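Local atomic coordinates of purine-binding protein BAB2_0673 (Brucella melitensis biovar Abortus, PDB entry 3S99), a protein that binds adenine, probably also other purines such as guanine, and may be part of an ABC-type system for their uptake. Residues W278-E282 against G283-M287; K298-A301 against E302-E305. One frame throughout, in Å; residues are numbered along the deposited sequence.

Interaction 1 (W278-E282 against G283-M287); sequences WGMKE and GLVKM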
loop_
_atom_site.group_PDB
_atom_site.type_symbol
_atom_site.label_atom_id
_atom_site.label_comp_id
_atom_site.label_asym_id
_atom_site.label_seq_id
_atom_site.Cartn_x
_atom_site.Cartn_y
_atom_site.Cartn_z
ATOM N N TRP A 278 -11.370 -0.389 1.871
ATOM C CA TRP A 278 -11.889 -0.340 0.517
ATOM C C TRP A 278 -10.808 -0.717 -0.492
ATOM O O TRP A 278 -9.614 -0.594 -0.212
ATOM C CB TRP A 278 -12.402 1.060 0.200
ATOM C CG TRP A 278 -13.605 1.506 0.958
ATOM C CD1 TRP A 278 -14.500 0.724 1.662
ATOM C CD2 TRP A 278 -14.084 2.847 1.061
ATOM N NE1 TRP A 278 -15.476 1.512 2.222
ATOM C CE2 TRP A 278 -15.267 2.814 1.849
ATOM C CE3 TRP A 278 -13.637 4.077 0.563
ATOM C CZ2 TRP A 278 -15.989 3.975 2.172
ATOM C CZ3 TRP A 278 -14.374 5.234 0.863
ATOM C CH2 TRP A 278 -15.521 5.174 1.675
ATOM N N GLY A 279 -11.247 -1.140 -1.685
ATOM C CA GLY A 279 -10.342 -1.614 -2.720
ATOM C C GLY A 279 -10.651 -1.016 -4.065
ATOM O O GLY A 279 -10.984 0.180 -4.178
ATOM N N MET A 280 -10.561 -1.849 -5.099
ATOM C CA MET A 280 -10.708 -1.371 -6.461
ATOM C C MET A 280 -12.154 -0.957 -6.774
ATOM O O MET A 280 -12.371 0.031 -7.477
ATOM C CB MET A 280 -10.237 -2.439 -7.446
ATOM C CG MET A 280 -8.736 -2.687 -7.380
ATOM S SD MET A 280 -8.138 -3.985 -8.477
ATOM C CE MET A 280 -6.400 -3.533 -8.518
ATOM N N LYS A 281 -13.129 -1.720 -6.260
ATOM C CA LYS A 281 -14.535 -1.461 -6.552
ATOM C C LYS A 281 -14.917 -0.073 -6.100
ATOM O O LYS A 281 -15.634 0.646 -6.808
ATOM C CB LYS A 281 -15.443 -2.501 -5.872
ATOM C CG LYS A 281 -16.973 -2.305 -6.155
ATOM C CD LYS A 281 -17.747 -3.509 -5.554
ATOM C CE LYS A 281 -19.275 -3.472 -5.787
ATOM N NZ LYS A 281 -19.975 -2.490 -4.906
ATOM N N GLU A 282 -14.432 0.288 -4.906
ATOM C CA GLU A 282 -14.772 1.534 -4.264
ATOM C C GLU A 282 -13.882 2.670 -4.761
ATOM O O GLU A 282 -14.147 3.825 -4.457
ATOM C CB GLU A 282 -14.619 1.421 -2.747
ATOM C CG GLU A 282 -15.535 0.380 -2.091
ATOM C CD GLU A 282 -14.906 -0.987 -1.979
ATOM O OE1 GLU A 282 -13.838 -1.203 -2.610
ATOM O OE2 GLU A 282 -15.482 -1.847 -1.263
ATOM N N GLY A 283 -12.801 2.332 -5.461
ATOM C CA GLY A 283 -11.934 3.321 -6.082
ATOM C C GLY A 283 -10.724 3.816 -5.306
ATOM O O GLY A 283 -10.103 4.790 -5.711
ATOM N N LEU A 284 -10.367 3.144 -4.214
ATOM C CA LEU A 284 -9.309 3.600 -3.354
ATOM C C LEU A 284 -7.965 3.073 -3.884
ATOM O O LEU A 284 -6.927 3.649 -3.631
ATOM C CB LEU A 284 -9.560 3.157 -1.897
ATOM C CG LEU A 284 -8.925 3.962 -0.760
ATOM C CD1 LEU A 284 -9.335 5.501 -0.793
ATOM C CD2 LEU A 284 -9.275 3.322 0.610
ATOM N N VAL A 285 -8.018 1.962 -4.610
ATOM C CA VAL A 285 -6.858 1.369 -5.237
ATOM C C VAL A 285 -7.137 1.198 -6.735
ATOM O O VAL A 285 -8.224 0.754 -7.120
ATOM C CB VAL A 285 -6.546 -0.018 -4.576
ATOM C CG1 VAL A 285 -5.457 -0.764 -5.365
ATOM C CG2 VAL A 285 -6.129 0.203 -3.133
ATOM N N LYS A 286 -6.154 1.541 -7.563
ATOM C CA LYS A 286 -6.234 1.408 -9.021
ATOM C C LYS A 286 -4.878 0.934 -9.556
ATOM O O LYS A 286 -3.846 1.215 -8.944
ATOM C CB LYS A 286 -6.585 2.775 -9.666
ATOM N N MET A 287 -4.860 0.274 -10.716
ATOM C CA MET A 287 -3.588 -0.019 -11.384
ATOM C C MET A 287 -3.138 1.160 -12.237
ATOM O O MET A 287 -3.955 1.795 -12.881
ATOM C CB MET A 287 -3.707 -1.257 -12.266
ATOM C CG MET A 287 -4.070 -2.540 -11.502
ATOM S SD MET A 287 -3.062 -2.879 -10.086
ATOM C CE MET A 287 -1.522 -3.252 -10.942
HETATM O O HOH W 1 -10.335 1.254 -8.860
#

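Interaction 2 (K298-A301 against E302-E305); sequences KKLA and EETE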
loop_
_atom_site.group_PDB
_atom_site.type_symbol
_atom_site.label_atom_id
_atom_site.label_comp_id
_atom_site.label_asym_id
_atom_site.label_seq_id
_atom_site.Cartn_x
_atom_site.Cartn_y
_atom_site.Cartn_z
ATOM N N LYS A 298 -1.281 -7.274 -21.242
ATOM C CA LYS A 298 -2.114 -6.104 -20.911
ATOM C C LYS A 298 -3.620 -6.455 -20.911
ATOM O O LYS A 298 -4.355 -6.077 -20.005
ATOM C CB LYS A 298 -1.801 -4.964 -21.903
ATOM C CG LYS A 298 -2.746 -3.789 -21.880
ATOM C CD LYS A 298 -2.237 -2.633 -22.766
ATOM C CE LYS A 298 -3.405 -1.842 -23.351
ATOM N NZ LYS A 298 -3.070 -0.417 -23.652
ATOM N N LYS A 299 -4.088 -7.202 -21.901
ATOM C CA LYS A 299 -5.486 -7.603 -21.949
ATOM C C LYS A 299 -5.866 -8.428 -20.717
ATOM O O LYS A 299 -6.921 -8.233 -20.137
ATOM C CB LYS A 299 -5.769 -8.392 -23.234
ATOM C CG LYS A 299 -7.193 -8.917 -23.319
ATOM C CD LYS A 299 -7.539 -9.512 -24.674
ATOM C CE LYS A 299 -8.636 -10.566 -24.492
ATOM N NZ LYS A 299 -9.182 -11.050 -25.757
ATOM N N LEU A 300 -4.975 -9.319 -20.295
ATOM C CA LEU A 300 -5.230 -10.163 -19.135
ATOM C C LEU A 300 -5.173 -9.368 -17.844
ATOM O O LEU A 300 -5.998 -9.570 -16.951
ATOM C CB LEU A 300 -4.257 -11.356 -19.115
ATOM C CG LEU A 300 -4.374 -12.265 -17.880
ATOM C CD1 LEU A 300 -5.809 -12.821 -17.785
ATOM C CD2 LEU A 300 -3.326 -13.371 -17.942
ATOM N N ALA A 301 -4.226 -8.439 -17.747
ATOM C CA ALA A 301 -4.173 -7.541 -16.589
ATOM C C ALA A 301 -5.463 -6.746 -16.473
ATOM O O ALA A 301 -6.026 -6.629 -15.384
ATOM C CB ALA A 301 -2.968 -6.599 -16.688
ATOM N N GLU A 302 -5.915 -6.171 -17.588
ATOM C CA GLU A 302 -7.212 -5.455 -17.626
ATOM C C GLU A 302 -8.379 -6.306 -17.169
ATOM O O GLU A 302 -9.201 -5.866 -16.361
ATOM C CB GLU A 302 -7.522 -4.957 -19.030
ATOM C CG GLU A 302 -6.662 -3.778 -19.453
ATOM C CD GLU A 302 -6.652 -3.512 -20.967
ATOM O OE1 GLU A 302 -7.228 -4.293 -21.772
ATOM O OE2 GLU A 302 -6.048 -2.493 -21.350
ATOM N N GLU A 303 -8.449 -7.519 -17.703
ATOM C CA GLU A 303 -9.496 -8.462 -17.351
ATOM C C GLU A 303 -9.444 -8.828 -15.876
ATOM O O GLU A 303 -10.464 -8.944 -15.230
ATOM C CB GLU A 303 -9.391 -9.728 -18.195
ATOM C CG GLU A 303 -9.871 -9.520 -19.627
ATOM C CD GLU A 303 -9.554 -10.670 -20.563
ATOM O OE1 GLU A 303 -8.778 -11.602 -20.218
ATOM O OE2 GLU A 303 -10.069 -10.619 -21.689
ATOM N N THR A 304 -8.255 -8.990 -15.338
ATOM C CA THR A 304 -8.130 -9.369 -13.932
ATOM C C THR A 304 -8.581 -8.247 -12.999
ATOM O O THR A 304 -9.313 -8.492 -12.037
ATOM C CB THR A 304 -6.702 -9.750 -13.653
ATOM O OG1 THR A 304 -6.334 -10.707 -14.652
ATOM C CG2 THR A 304 -6.556 -10.327 -12.242
ATOM N N GLU A 305 -8.133 -7.032 -13.293
ATOM C CA GLU A 305 -8.510 -5.853 -12.513
ATOM C C GLU A 305 -10.014 -5.685 -12.590
ATOM O O GLU A 305 -10.662 -5.413 -11.576
ATOM C CB GLU A 305 -7.811 -4.578 -13.017
ATOM C CG GLU A 305 -8.272 -3.306 -12.280
ATOM C CD GLU A 305 -7.369 -2.100 -12.491
ATOM O OE1 GLU A 305 -6.741 -2.007 -13.563
ATOM O OE2 GLU A 305 -7.304 -1.231 -11.571
#

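Interaction 1 (W278-E282 against G283-M287)
Beyond CG, M280 runs straight (chi2 178°), whereas M287 bends at chi2 (-51°), and the methyl CE of M280 comes to 3.7 Å from SD of M287 as the two chains cross obliquely. M280 belongs to a tight turn and M287 to the strand that follows. The backbone of the turn has the hydrogen-bond pattern of a Schellman motif: after a brief run of helical conformation at 280-282, L284 N reaches back to G279 O at 3.0 Å, while a weaker bond of 3.1 Å joins G283 N to M280 O. G283 reverses the chain with a positive phi of 93°, where a side chain would be jammed against the preceding carbonyl, hence glycine. G279 O also draws weak bonds from G283 N and V285 N, so three amides gather round one oxygen.

The turn joins strand 275-278, at the edge of the parallel sheet, to strand 285-287, at the edge of the mixed sheet. It is thus a crossover between the two lobes, as in type 1 periplasmic binding proteins. The slender, unbranched methionines reach two neighbouring helices, M280 packing on I308 of helix 295-310 and M287 on V138 of helix 132-146. Elsewhere in the turn, the branched L284 places CD2 3.9 Å from CB of W278 and buries itself against A130. E282, flexible and at the surface, bends so that OE1 receives G279 N at 2.8 Å from above the carboxylate plane; its charge thereby serves an amide at the start of the turn.

M280 CA also makes a CA-H...O contact of 3.3 Å with V285 O, and one water donates to both M280 O (2.7 Å) and V285 O.

Interaction 2 (K298-A301 against E302-E305)
Residues K298-A301 and E302-E305 are consecutive turns of helix 295-310, and their backbones follow regular alpha-helical geometry. Each carbonyl of the first group accepts the amide four residues on: E302 N to K298 O at 2.9 Å, E303 N to K299 O at 3.0 Å, T304 N to L300 O at 2.8 Å and E305 N to A301 O at 3.0 Å.

At T304 the hydroxyl adds a second bond. OG1 lies beside its own backbone N (chi1 -51°), which turns it back along the helix to L300 O at 2.6 Å. It arrives 36° out of the carbonyl plane, on the face opposite to that used by T304 N, so the one oxygen is gripped by two donors from a single residue. This lets a threonine bury its hydroxyl at a helix-helix interface, where its side chain touches Y137 of helix 132-146 and also L313. L300 and A301 contribute to the same interface, the leucine touching V141 and K145 and the small alanine touching I142 and also F290 in the preceding loop.

Elsewhere, lysine and glutamate are spaced four apart. K299 holds CG anti to N (chi1 177°), while E303 has CG beside N, and the two chains run at a slant to each other; OE2 of E303 rests 3.1 Å from the methylene CE of K299. The ammonium itself stays farther, with NZ 4.2 Å from that OE2. K298 and E302 repeat the arrangement, NZ lying 4.3 Å from OE2.

Long, flexible charged chains suit the exposed K298, K299 and E303; E302 also packs on F290. Both pairs are too far apart for salt bridges, so their attraction is probably diffuse and partly screened by solvent, whereas E305 has a definite partner in M287 N.

Followed from the N terminus, the chain leaves strand 275-278 of the parallel sheet and closes the turn of interaction 1 at once, entering strand 285-287 beside strand 247-253 in the mixed sheet. A short loop then leads into helix 295-310, whose middle forms interaction 2. The two contacts are in series, neither nested nor crossed, with centres about 15 Å apart. They nevertheless touch: OE2 of E305 lies 3.0 Å from M287 N, a probable hydrogen bond, and CG of E305 packs against SD of M280. The helix is thus tied to both the interlobe turn and the edge strand, with helix 132-146 packed against residues of both contacts.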